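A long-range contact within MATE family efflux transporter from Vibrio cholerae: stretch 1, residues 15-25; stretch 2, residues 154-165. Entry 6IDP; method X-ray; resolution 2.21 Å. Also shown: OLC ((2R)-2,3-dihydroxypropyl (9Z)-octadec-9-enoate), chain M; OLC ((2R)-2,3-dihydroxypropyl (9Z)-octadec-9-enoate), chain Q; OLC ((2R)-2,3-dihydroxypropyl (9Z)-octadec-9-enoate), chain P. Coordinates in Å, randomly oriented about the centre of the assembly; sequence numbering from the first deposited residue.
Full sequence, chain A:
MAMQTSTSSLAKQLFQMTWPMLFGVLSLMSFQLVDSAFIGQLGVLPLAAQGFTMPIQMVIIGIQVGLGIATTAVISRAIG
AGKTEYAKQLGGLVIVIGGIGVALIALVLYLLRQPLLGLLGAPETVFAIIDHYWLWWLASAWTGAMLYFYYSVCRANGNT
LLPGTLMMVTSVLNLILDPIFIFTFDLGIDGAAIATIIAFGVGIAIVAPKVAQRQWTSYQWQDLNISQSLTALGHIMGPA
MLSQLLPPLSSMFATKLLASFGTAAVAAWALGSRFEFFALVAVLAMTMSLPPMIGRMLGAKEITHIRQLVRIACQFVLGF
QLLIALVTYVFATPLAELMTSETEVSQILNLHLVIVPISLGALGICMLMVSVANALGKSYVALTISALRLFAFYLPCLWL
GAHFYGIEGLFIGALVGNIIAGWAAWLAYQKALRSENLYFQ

Stretch 1, residues 15-25: FQMTWPMLFGV
Stretch 2 154-165: CRANGNTLLPGT

Two nearly parallel helices of one chain pack closely at a pair of glycines and are joined, just before the second helix begins, by a single threonine-to-backbone hydrogen bond. Residues 15-25 are helical throughout, kinked where Pro20 N has no hydrogen to give; Met21 N makes only a weak bond to Thr18 O. In the second stretch, helix 154-156 ends, Gly158 turns with positive phi (77/26), and helix 161-165 starts, capped by Leu162 N to Asn159 OD1 (2.9 Å). The axes of 15-25 and 161-165 approach to 7.8 Å at 16°, running the same way; CA atoms pair as Met17-Thr160 (5.9 Å) and Gly24-Gly164 (4.5 Å). Thr160 (chi1 p, 55°) points toward the first helix and donates from OG1 to Met17 O, 2.6 Å, a carbonyl that receives no helical bond from Met21 N, which bonds weakly to Thr18 O instead. Met17 (m, m, m) brings SD to 3.6 Å from Gly158 O; Met21 (m, m, m) lays CG 3.8 Å from Thr160 CB. Pro20 CG meets CD1 of Leu161 (rotamer t, p) at 4.1 Å, and Trp19 CH2 lies 4.2 Å from that methyl. Gly164 CA approaches Pro20 O to 3.5 Å in a CA-H...O contact; a CB on Gly164 would clash with this oxygen. Trp19 (p, chi2 -101°) donates from NE1 to Gln16 OE1, 3.1 Å, while lipid OLC chain M covers one ring face.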

# COMPACT_ATOMS: atom_id res chain seq x y z
N PHE A 15 10.59 -2.43 16.20
CA PHE A 15 10.15 -1.07 16.51
C PHE A 15 10.99 -0.03 15.77
O PHE A 15 10.44 0.90 15.17
CB PHE A 15 10.20 -0.80 18.02
CG PHE A 15 9.92 0.63 18.38
CD1 PHE A 15 8.63 1.14 18.33
CD2 PHE A 15 10.95 1.47 18.77
CE1 PHE A 15 8.38 2.46 18.66
CE2 PHE A 15 10.70 2.79 19.10
CZ PHE A 15 9.41 3.28 19.05
N GLN A 16 12.31 -0.18 15.82
CA GLN A 16 13.21 0.78 15.18
C GLN A 16 13.08 0.74 13.66
O GLN A 16 13.31 1.74 12.99
CB GLN A 16 14.66 0.52 15.59
CG GLN A 16 14.98 0.90 17.03
CD GLN A 16 14.78 2.38 17.30
OE1 GLN A 16 15.02 3.23 16.43
NE2 GLN A 16 14.36 2.71 18.52
N MET A 17 12.73 -0.43 13.12
CA MET A 17 12.52 -0.55 11.68
C MET A 17 11.18 0.03 11.25
O MET A 17 11.05 0.55 10.14
CB MET A 17 12.60 -2.02 11.26
CG MET A 17 14.00 -2.60 11.24
SD MET A 17 14.94 -2.14 9.77
CE MET A 17 13.97 -2.93 8.48
N THR A 18 10.19 -0.05 12.13
CA THR A 18 8.81 0.27 11.75
C THR A 18 8.44 1.75 11.91
O THR A 18 7.80 2.31 11.02
CB THR A 18 7.81 -0.58 12.57
OG1 THR A 18 8.05 -1.97 12.31
CG2 THR A 18 6.38 -0.24 12.17
N TRP A 19 8.84 2.38 13.01
CA TRP A 19 8.40 3.76 13.25
C TRP A 19 8.81 4.77 12.16
O TRP A 19 8.06 5.72 11.92
CB TRP A 19 8.87 4.24 14.64
CG TRP A 19 10.32 4.61 14.77
CD1 TRP A 19 11.31 3.84 15.31
CD2 TRP A 19 10.94 5.84 14.37
NE1 TRP A 19 12.50 4.52 15.27
CE2 TRP A 19 12.30 5.74 14.70
CE3 TRP A 19 10.47 7.01 13.77
CZ2 TRP A 19 13.20 6.77 14.44
CZ3 TRP A 19 11.36 8.03 13.51
CH2 TRP A 19 12.72 7.90 13.84
N PRO A 20 9.97 4.59 11.49
CA PRO A 20 10.19 5.56 10.40
C PRO A 20 9.21 5.40 9.25
O PRO A 20 8.87 6.38 8.59
CB PRO A 20 11.62 5.25 9.93
CG PRO A 20 12.26 4.54 11.06
CD PRO A 20 11.16 3.74 11.70
N MET A 21 8.76 4.17 9.01
CA MET A 21 7.79 3.91 7.95
C MET A 21 6.42 4.45 8.36
O MET A 21 5.63 4.86 7.51
CB MET A 21 7.71 2.42 7.63
CG MET A 21 8.98 1.85 7.00
SD MET A 21 9.61 2.84 5.63
CE MET A 21 8.25 2.75 4.46
N LEU A 22 6.16 4.44 9.66
CA LEU A 22 4.94 5.03 10.19
C LEU A 22 4.91 6.53 9.91
O LEU A 22 3.92 7.05 9.40
CB LEU A 22 4.83 4.78 11.70
CG LEU A 22 3.61 5.39 12.39
CD1 LEU A 22 2.33 4.80 11.83
CD2 LEU A 22 3.69 5.19 13.90
N PHE A 23 6.01 7.21 10.24
CA PHE A 23 6.11 8.65 10.04
C PHE A 23 6.10 8.99 8.56
O PHE A 23 5.54 10.02 8.15
CB PHE A 23 7.37 9.21 10.70
CG PHE A 23 7.27 9.35 12.19
CD1 PHE A 23 6.19 8.83 12.89
CD2 PHE A 23 8.26 10.01 12.90
CE1 PHE A 23 6.11 8.96 14.27
CE2 PHE A 23 8.18 10.15 14.28
CZ PHE A 23 7.10 9.62 14.96
N GLY A 24 6.72 8.14 7.75
CA GLY A 24 6.74 8.32 6.31
C GLY A 24 5.34 8.31 5.72
O GLY A 24 4.97 9.21 4.96
N VAL A 25 4.56 7.30 6.08
CA VAL A 25 3.18 7.17 5.62
C VAL A 25 2.32 8.32 6.14
O VAL A 25 1.53 8.90 5.39
CB VAL A 25 2.58 5.82 6.05
CG1 VAL A 25 1.08 5.78 5.76
CG2 VAL A 25 3.29 4.68 5.35
N CYS A 154 16.61 0.19 -0.47
CA CYS A 154 17.03 0.57 0.89
C CYS A 154 16.48 -0.41 1.92
O CYS A 154 17.22 -0.92 2.77
CB CYS A 154 16.55 1.98 1.24
SG CYS A 154 17.32 3.32 0.32
N ARG A 155 15.17 -0.63 1.85
CA ARG A 155 14.48 -1.52 2.76
C ARG A 155 15.00 -2.95 2.63
O ARG A 155 15.23 -3.62 3.63
CB ARG A 155 12.96 -1.47 2.51
CG ARG A 155 12.31 -0.17 2.97
CD ARG A 155 10.85 -0.05 2.53
NE ARG A 155 10.15 -1.33 2.62
CZ ARG A 155 9.55 -1.93 1.60
NH1 ARG A 155 9.55 -1.36 0.40
NH2 ARG A 155 8.95 -3.09 1.78
N ALA A 156 15.22 -3.38 1.40
CA ALA A 156 15.78 -4.70 1.13
C ALA A 156 17.14 -4.87 1.81
O ALA A 156 17.51 -5.97 2.22
CB ALA A 156 15.91 -4.94 -0.36
N ASN A 157 17.88 -3.77 1.94
CA ASN A 157 19.16 -3.78 2.62
C ASN A 157 19.04 -3.40 4.10
O ASN A 157 20.02 -3.00 4.73
CB ASN A 157 20.14 -2.83 1.92
CG ASN A 157 20.67 -3.41 0.62
OD1 ASN A 157 21.76 -3.97 0.59
ND2 ASN A 157 19.90 -3.27 -0.45
N GLY A 158 17.83 -3.51 4.64
CA GLY A 158 17.60 -3.32 6.06
C GLY A 158 17.58 -1.89 6.54
O GLY A 158 17.85 -1.62 7.71
N ASN A 159 17.25 -0.96 5.65
CA ASN A 159 17.20 0.45 6.02
C ASN A 159 15.84 1.06 5.72
O ASN A 159 15.44 1.17 4.56
CB ASN A 159 18.30 1.23 5.30
CG ASN A 159 18.41 2.68 5.77
OD1 ASN A 159 17.42 3.42 5.79
ND2 ASN A 159 19.60 3.09 6.16
N THR A 160 15.12 1.45 6.78
CA THR A 160 13.83 2.12 6.64
C THR A 160 13.92 3.60 7.03
O THR A 160 13.06 4.40 6.67
CB THR A 160 12.74 1.44 7.48
OG1 THR A 160 13.17 1.37 8.85
CG2 THR A 160 12.46 0.04 6.97
N LEU A 161 14.96 3.95 7.78
CA LEU A 161 15.13 5.32 8.27
C LEU A 161 15.27 6.31 7.12
O LEU A 161 14.65 7.37 7.12
CB LEU A 161 16.34 5.41 9.20
CG LEU A 161 16.59 6.77 9.87
CD1 LEU A 161 15.38 7.20 10.67
CD2 LEU A 161 17.83 6.71 10.76
N LEU A 162 16.08 5.95 6.13
CA LEU A 162 16.33 6.84 4.99
C LEU A 162 15.08 7.02 4.11
O LEU A 162 14.73 8.16 3.79
CB LEU A 162 17.51 6.33 4.16
CG LEU A 162 17.93 7.17 2.95
CD1 LEU A 162 18.26 8.59 3.35
CD2 LEU A 162 19.12 6.52 2.25
N PRO A 163 14.41 5.92 3.70
CA PRO A 163 13.17 6.16 2.96
C PRO A 163 12.10 6.85 3.79
O PRO A 163 11.37 7.69 3.27
CB PRO A 163 12.71 4.74 2.56
CG PRO A 163 13.46 3.82 3.45
CD PRO A 163 14.76 4.49 3.72
N GLY A 164 12.01 6.51 5.08
CA GLY A 164 11.04 7.13 5.96
C GLY A 164 11.26 8.63 6.07
O GLY A 164 10.32 9.42 5.99
N THR A 165 12.51 9.01 6.25
CA THR A 165 12.88 10.42 6.37
C THR A 165 12.59 11.18 5.08
O THR A 165 12.07 12.29 5.12
CB THR A 165 14.38 10.56 6.74
OG1 THR A 165 14.59 10.06 8.06
CG2 THR A 165 14.82 12.01 6.68
C18 OLC M . 5.80 6.37 17.77
C10 OLC M . 14.75 6.83 18.04
C17 OLC M . 7.18 6.45 17.14
C11 OLC M . 13.75 6.27 19.02
C16 OLC M . 8.14 7.09 18.12
C12 OLC M . 12.38 6.21 18.37
C15 OLC M . 9.54 7.07 17.55
C13 OLC M . 11.92 7.61 18.05
C14 OLC M . 10.48 7.80 18.48
C18 OLC Q . 2.49 1.95 20.64
C10 OLC Q . 11.14 0.89 22.82
C9 OLC Q . 12.37 0.61 23.29
C17 OLC Q . 3.98 2.18 20.51
C11 OLC Q . 9.99 1.09 23.80
C16 OLC Q . 4.74 1.06 21.18
C12 OLC Q . 8.76 1.58 23.07
C15 OLC Q . 6.19 1.49 21.35
C13 OLC Q . 8.49 0.71 21.86
C14 OLC Q . 7.02 0.31 21.82
C18 OLC P . 5.50 2.03 15.53
C10 OLC P . 6.66 -3.46 20.34
C9 OLC P . 7.22 -3.30 21.56
C17 OLC P . 4.60 1.10 16.32
C11 OLC P . 7.52 -3.64 19.10
C8 OLC P . 8.73 -3.29 21.72
C16 OLC P . 5.42 -0.03 16.91
C12 OLC P . 6.68 -4.11 17.93
C7 OLC P . 9.09 -2.61 23.03
C15 OLC P . 5.69 -1.08 15.85
C13 OLC P . 5.82 -2.98 17.42
C6 OLC P . 9.49 -3.64 24.07
C14 OLC P . 6.59 -2.15 16.42
C5 OLC P . 10.87 -4.18 23.75